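Local atomic coordinates of beta-glucosidase (Saccharopolyspora erythraea D, PDB entry 5M6G), a protein that probably hydrolyses terminal, non-reducing beta-D-glucosyl residues to release beta-D-glucose, as a magnesium-binding member of glycosyl hydrolase family 3. Residues A[402-416]-A[557-571]. Sequence-based numbering, arbitrary orientation. Where two conformers were deposited one is given.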
loop_
_atom_site.group_PDB
_atom_site.type_symbol
_atom_site.label_atom_id
_atom_site.label_comp_id
_atom_site.label_asym_id
_atom_site.label_seq_id
_atom_site.Cartn_x
_atom_site.Cartn_y
_atom_site.Cartn_z
ATOM N N ARG A 402 14.310 -10.350 -4.392
ATOM C CA ARG A 402 14.666 -10.220 -2.987
ATOM C C ARG A 402 15.909 -9.359 -2.805
ATOM O O ARG A 402 16.028 -8.656 -1.797
ATOM C CB ARG A 402 14.847 -11.603 -2.361
ATOM C CG ARG A 402 13.536 -12.360 -2.273
ATOM C CD ARG A 402 13.671 -13.643 -1.488
ATOM N NE ARG A 402 12.463 -14.453 -1.607
ATOM C CZ ARG A 402 11.418 -14.373 -0.791
ATOM N NH1 ARG A 402 11.425 -13.512 0.217
ATOM N NH2 ARG A 402 10.365 -15.161 -0.979
ATOM N N GLU A 403 16.829 -9.377 -3.773
ATOM C CA GLU A 403 17.990 -8.495 -3.707
ATOM C C GLU A 403 17.571 -7.033 -3.819
ATOM O O GLU A 403 18.115 -6.161 -3.125
ATOM C CB GLU A 403 18.987 -8.857 -4.814
ATOM C CG GLU A 403 20.252 -8.007 -4.854
ATOM C CD GLU A 403 20.978 -7.953 -3.508
ATOM O OE1 GLU A 403 20.946 -8.946 -2.746
ATOM O OE2 GLU A 403 21.575 -6.904 -3.173
ATOM N N LEU A 404 16.621 -6.746 -4.708
ATOM C CA LEU A 404 16.073 -5.397 -4.809
ATOM C C LEU A 404 15.414 -4.985 -3.502
ATOM O O LEU A 404 15.573 -3.847 -3.043
ATOM C CB LEU A 404 15.064 -5.334 -5.960
ATOM C CG LEU A 404 14.274 -4.047 -6.193
ATOM C CD1 LEU A 404 15.228 -2.935 -6.539
ATOM C CD2 LEU A 404 13.266 -4.254 -7.319
ATOM N N ALA A 405 14.662 -5.902 -2.893
ATOM C CA ALA A 405 13.998 -5.594 -1.637
ATOM C C ALA A 405 15.016 -5.330 -0.537
ATOM O O ALA A 405 14.868 -4.385 0.240
ATOM C CB ALA A 405 13.075 -6.740 -1.243
ATOM N N ARG A 406 16.051 -6.171 -0.458
ATOM C CA ARG A 406 17.118 -5.968 0.515
ATOM C C ARG A 406 17.771 -4.601 0.345
ATOM O O ARG A 406 18.134 -3.944 1.332
ATOM C CB ARG A 406 18.150 -7.090 0.363
ATOM C CG ARG A 406 19.256 -7.085 1.405
ATOM C CD ARG A 406 20.213 -8.246 1.178
ATOM N NE ARG A 406 21.334 -8.196 2.119
ATOM C CZ ARG A 406 22.372 -9.029 2.093
ATOM N NH1 ARG A 406 22.434 -9.972 1.171
ATOM N NH2 ARG A 406 23.357 -8.910 2.979
ATOM N N GLN A 407 17.953 -4.164 -0.901
ATOM C CA GLN A 407 18.533 -2.848 -1.115
ATOM C C GLN A 407 17.596 -1.761 -0.596
ATOM O O GLN A 407 18.048 -0.762 -0.024
ATOM C CB GLN A 407 18.865 -2.656 -2.601
ATOM C CG GLN A 407 19.521 -1.302 -2.930
ATOM C CD GLN A 407 20.897 -1.133 -2.289
ATOM O OE1 GLN A 407 21.586 -2.114 -1.998
ATOM N NE2 GLN A 407 21.301 0.117 -2.071
ATOM N N ALA A 408 16.281 -1.969 -0.734
ATOM C CA ALA A 408 15.325 -1.006 -0.194
ATOM C C ALA A 408 15.330 -1.023 1.330
ATOM O O ALA A 408 15.228 0.033 1.967
ATOM C CB ALA A 408 13.922 -1.297 -0.731
ATOM N N VAL A 409 15.446 -2.211 1.937
ATOM C CA VAL A 409 15.596 -2.283 3.388
ATOM C C VAL A 409 16.786 -1.445 3.836
ATOM O O VAL A 409 16.664 -0.586 4.721
ATOM C CB VAL A 409 15.739 -3.746 3.848
ATOM C CG1 VAL A 409 16.055 -3.793 5.359
ATOM C CG2 VAL A 409 14.475 -4.539 3.515
ATOM N N ARG A 410 17.952 -1.676 3.218
ATOM C CA ARG A 410 19.167 -0.930 3.549
ATOM C C ARG A 410 18.922 0.570 3.513
ATOM O O ARG A 410 19.185 1.288 4.483
ATOM C CB ARG A 410 20.289 -1.266 2.561
ATOM C CG ARG A 410 20.958 -2.582 2.733
ATOM C CD ARG A 410 21.833 -2.864 1.524
ATOM N NE ARG A 410 22.141 -4.284 1.425
ATOM C CZ ARG A 410 22.221 -4.948 0.280
ATOM N NH1 ARG A 410 22.012 -4.321 -0.872
ATOM N NH2 ARG A 410 22.507 -6.243 0.287
ATOM N N GLU A 411 18.437 1.060 2.374
ATOM C CA GLU A 411 18.328 2.495 2.175
ATOM C C GLU A 411 17.226 3.116 3.022
ATOM O O GLU A 411 17.254 4.328 3.250
ATOM C CB GLU A 411 18.108 2.791 0.686
ATOM C CG GLU A 411 19.299 2.378 -0.186
ATOM C CD GLU A 411 19.144 2.783 -1.650
ATOM O OE1 GLU A 411 18.533 3.839 -1.926
ATOM O OE2 GLU A 411 19.639 2.039 -2.524
ATOM N N SER A 412 16.269 2.318 3.507
ATOM C CA SER A 412 15.178 2.861 4.303
ATOM C C SER A 412 15.573 3.094 5.755
ATOM O O SER A 412 14.883 3.848 6.453
ATOM C CB SER A 412 13.963 1.930 4.245
ATOM O OG SER A 412 14.195 0.717 4.946
ATOM N N GLN A 413 16.667 2.478 6.217
ATOM C CA GLN A 413 17.103 2.627 7.600
ATOM C C GLN A 413 17.555 4.056 7.874
ATOM O O GLN A 413 18.325 4.632 7.102
ATOM C CB GLN A 413 18.247 1.655 7.902
ATOM C CG GLN A 413 17.936 0.207 7.535
ATOM C CD GLN A 413 16.724 -0.324 8.275
ATOM O OE1 GLN A 413 16.821 -0.701 9.439
ATOM N NE2 GLN A 413 15.572 -0.337 7.607
ATOM N N VAL A 414 17.108 4.616 8.992
ATOM C CA VAL A 414 17.443 5.986 9.372
ATOM C C VAL A 414 18.191 5.935 10.698
ATOM O O VAL A 414 17.619 5.549 11.727
ATOM C CB VAL A 414 16.202 6.882 9.484
ATOM C CG1 VAL A 414 16.620 8.284 9.910
ATOM C CG2 VAL A 414 15.453 6.913 8.156
ATOM N N LEU A 415 19.465 6.318 10.675
ATOM C CA LEU A 415 20.257 6.372 11.896
ATOM C C LEU A 415 19.989 7.696 12.613
ATOM O O LEU A 415 20.228 8.777 12.063
ATOM C CB LEU A 415 21.743 6.200 11.583
ATOM C CG LEU A 415 22.669 6.198 12.803
ATOM C CD1 LEU A 415 22.424 4.945 13.648
ATOM C CD2 LEU A 415 24.118 6.282 12.375
ATOM N N LEU A 416 19.509 7.607 13.848
ATOM C CA LEU A 416 19.055 8.763 14.603
ATOM C C LEU A 416 19.939 9.119 15.788
ATOM O O LEU A 416 19.983 10.291 16.178
ATOM C CB LEU A 416 17.626 8.528 15.102
ATOM C CG LEU A 416 16.588 8.387 13.991
ATOM C CD1 LEU A 416 15.248 7.890 14.550
ATOM C CD2 LEU A 416 16.433 9.711 13.219
ATOM N N LEU A 557 18.286 3.205 15.685
ATOM C CA LEU A 557 18.123 3.003 14.251
ATOM C C LEU A 557 16.647 2.761 13.988
ATOM O O LEU A 557 16.047 1.878 14.611
ATOM C CB LEU A 557 18.963 1.819 13.762
ATOM C CG LEU A 557 18.887 1.480 12.263
ATOM C CD1 LEU A 557 19.755 2.446 11.455
ATOM C CD2 LEU A 557 19.300 0.033 12.027
ATOM N N ALA A 558 16.054 3.574 13.115
ATOM C CA ALA A 558 14.652 3.413 12.733
ATOM C C ALA A 558 14.590 2.527 11.495
ATOM O O ALA A 558 15.154 2.872 10.453
ATOM C CB ALA A 558 13.995 4.766 12.458
ATOM N N SER A 559 13.909 1.389 11.606
ATOM C CA SER A 559 13.864 0.416 10.523
ATOM C C SER A 559 12.533 0.377 9.793
ATOM O O SER A 559 12.454 -0.252 8.730
ATOM C CB SER A 559 14.184 -0.990 11.051
ATOM O OG SER A 559 15.534 -1.065 11.476
ATOM N N TRP A 560 11.501 1.018 10.330
ATOM C CA TRP A 560 10.154 1.092 9.714
ATOM C C TRP A 560 9.603 -0.341 9.630
ATOM O O TRP A 560 9.678 -1.079 10.624
ATOM C CB TRP A 560 10.206 1.855 8.404
ATOM C CG TRP A 560 11.007 3.103 8.504
ATOM C CD1 TRP A 560 12.195 3.364 7.890
ATOM C CD2 TRP A 560 10.705 4.253 9.309
ATOM N NE1 TRP A 560 12.652 4.615 8.253
ATOM C CE2 TRP A 560 11.750 5.184 9.118
ATOM C CE3 TRP A 560 9.643 4.592 10.154
ATOM C CZ2 TRP A 560 11.763 6.440 9.741
ATOM C CZ3 TRP A 560 9.661 5.837 10.783
ATOM C CH2 TRP A 560 10.719 6.746 10.570
ATOM N N LEU A 561 9.016 -0.749 8.499
ATOM C CA LEU A 561 8.471 -2.096 8.311
ATOM C C LEU A 561 9.153 -2.684 7.088
ATOM O O LEU A 561 8.629 -2.586 5.964
ATOM C CB LEU A 561 6.952 -2.070 8.141
ATOM C CG LEU A 561 6.217 -1.396 9.298
ATOM C CD1 LEU A 561 4.754 -1.099 8.925
ATOM C CD2 LEU A 561 6.318 -2.248 10.560
ATOM N N PRO A 562 10.325 -3.309 7.262
ATOM C CA PRO A 562 11.207 -3.569 6.112
ATOM C C PRO A 562 10.773 -4.700 5.205
ATOM O O PRO A 562 11.285 -4.786 4.084
ATOM C CB PRO A 562 12.562 -3.891 6.769
ATOM C CG PRO A 562 12.224 -4.329 8.157
ATOM C CD PRO A 562 10.988 -3.556 8.554
ATOM N N GLY A 563 9.867 -5.571 5.636
ATOM C CA GLY A 563 9.394 -6.617 4.753
ATOM C C GLY A 563 10.120 -7.939 4.916
ATOM O O GLY A 563 10.604 -8.264 6.003
ATOM N N SER A 564 10.203 -8.717 3.840
ATOM C CA SER A 564 10.722 -10.074 3.971
ATOM C C SER A 564 12.240 -10.140 4.096
ATOM O O SER A 564 12.751 -11.136 4.608
ATOM C CB SER A 564 10.259 -10.930 2.785
ATOM O OG SER A 564 10.568 -10.303 1.562
ATOM N N GLU A 565 12.977 -9.113 3.674
ATOM C CA GLU A 565 14.438 -9.219 3.624
ATOM C C GLU A 565 15.071 -8.520 4.831
ATOM O O GLU A 565 15.717 -7.476 4.726
ATOM C CB GLU A 565 14.959 -8.669 2.300
ATOM C CG GLU A 565 14.286 -9.310 1.082
ATOM C CD GLU A 565 14.168 -10.830 1.204
ATOM O OE1 GLU A 565 15.179 -11.496 1.517
ATOM O OE2 GLU A 565 13.062 -11.364 0.991
ATOM N N GLY A 566 14.907 -9.152 5.997
ATOM C CA GLY A 566 15.411 -8.562 7.233
ATOM C C GLY A 566 16.915 -8.375 7.266
ATOM O O GLY A 566 17.415 -7.553 8.053
ATOM N N GLN A 567 17.651 -9.111 6.426
ATOM C CA GLN A 567 19.107 -9.007 6.430
ATOM C C GLN A 567 19.596 -7.608 6.040
ATOM O O GLN A 567 20.729 -7.240 6.378
ATOM C CB GLN A 567 19.700 -10.082 5.510
ATOM C CG GLN A 567 19.399 -9.900 4.035
ATOM C CD GLN A 567 18.076 -10.528 3.540
ATOM O OE1 GLN A 567 17.131 -10.748 4.306
ATOM N NE2 GLN A 567 18.023 -10.816 2.236
ATOM N N GLY A 568 18.765 -6.803 5.366
ATOM C CA GLY A 568 19.171 -5.433 5.078
ATOM C C GLY A 568 19.354 -4.578 6.320
ATOM O O GLY A 568 20.099 -3.591 6.287
ATOM N N VAL A 569 18.699 -4.943 7.423
ATOM C CA VAL A 569 18.914 -4.241 8.682
ATOM C C VAL A 569 20.324 -4.497 9.194
ATOM O O VAL A 569 21.033 -3.564 9.593
ATOM C CB VAL A 569 17.857 -4.659 9.718
ATOM C CG1 VAL A 569 18.109 -3.932 11.031
ATOM C CG2 VAL A 569 16.455 -4.344 9.184
ATOM N N ALA A 570 20.743 -5.767 9.198
ATOM C CA ALA A 570 22.102 -6.095 9.617
ATOM C C ALA A 570 23.132 -5.452 8.710
ATOM O O ALA A 570 24.219 -5.098 9.170
ATOM C CB ALA A 570 22.306 -7.611 9.639
ATOM N N ASP A 571 22.820 -5.311 7.415
ATOM C CA ASP A 571 23.734 -4.629 6.504
ATOM C C ASP A 571 24.124 -3.256 7.039
ATOM O O ASP A 571 25.294 -2.854 6.960
ATOM C CB ASP A 571 23.102 -4.492 5.123
ATOM C CG ASP A 571 22.991 -5.818 4.395
ATOM O OD1 ASP A 571 23.643 -6.795 4.821
ATOM O OD2 ASP A 571 22.245 -5.879 3.396
HETATM O O HOH W 1 11.865 -0.275 6.024
#
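Val409 is the bump that fills the hollow between the 562-566 loop and the start of helix 567-573. Its CG2 drops between the carbonyl oxygens of Pro562 and Glu565, 3.2 Å from Pro562 O, while CG1 lies on the backbone of Gly568 and meets Val569 CG2. Gly568 is the matching dent: a CB there would run into Val409 CG1 and Arg406 O, and without one the axes of segments 402-412 and 567-571 come within 7.7 Å.

One turn earlier on the helix, Ala405 CB meets Glu565 CG, and a bend at chi2 (-45°) swings the Glu565 carboxylate to Arg402 in a salt bridge, OE2 lying 2.8 Å from Arg402 NH1 in the guanidinium plane. Arg406 reaches out fully extended, CG anti to the backbone N (chi1 -174°), and grips Asp571 side-on, NE to OD2 and NH2 to OD1, with Gln567 CG over one guanidinium face. Arg410 NE meets the same OD2 from above the carboxylate plane. With an alanine here instead of Arg406, Asp571 would probably lose its two-point clasp, keeping only Arg410 of these two arginines, and a gap would be likely to open over Gln567 CG.

Beyond the helix, the bent Gln413 chain lays its amide against Ser559, and Val414 pairs antiparallel with Ala558, its CG2 at the Trp560 ring edge. Strand 414-418 thus borders the mixed sheet of the C-terminal domain beside strand 555-560, which strand 534-539 flanks in turn; helix 146-152 packs on Val414 and Trp560, and helix 155-170 on Leu404 and Ala408.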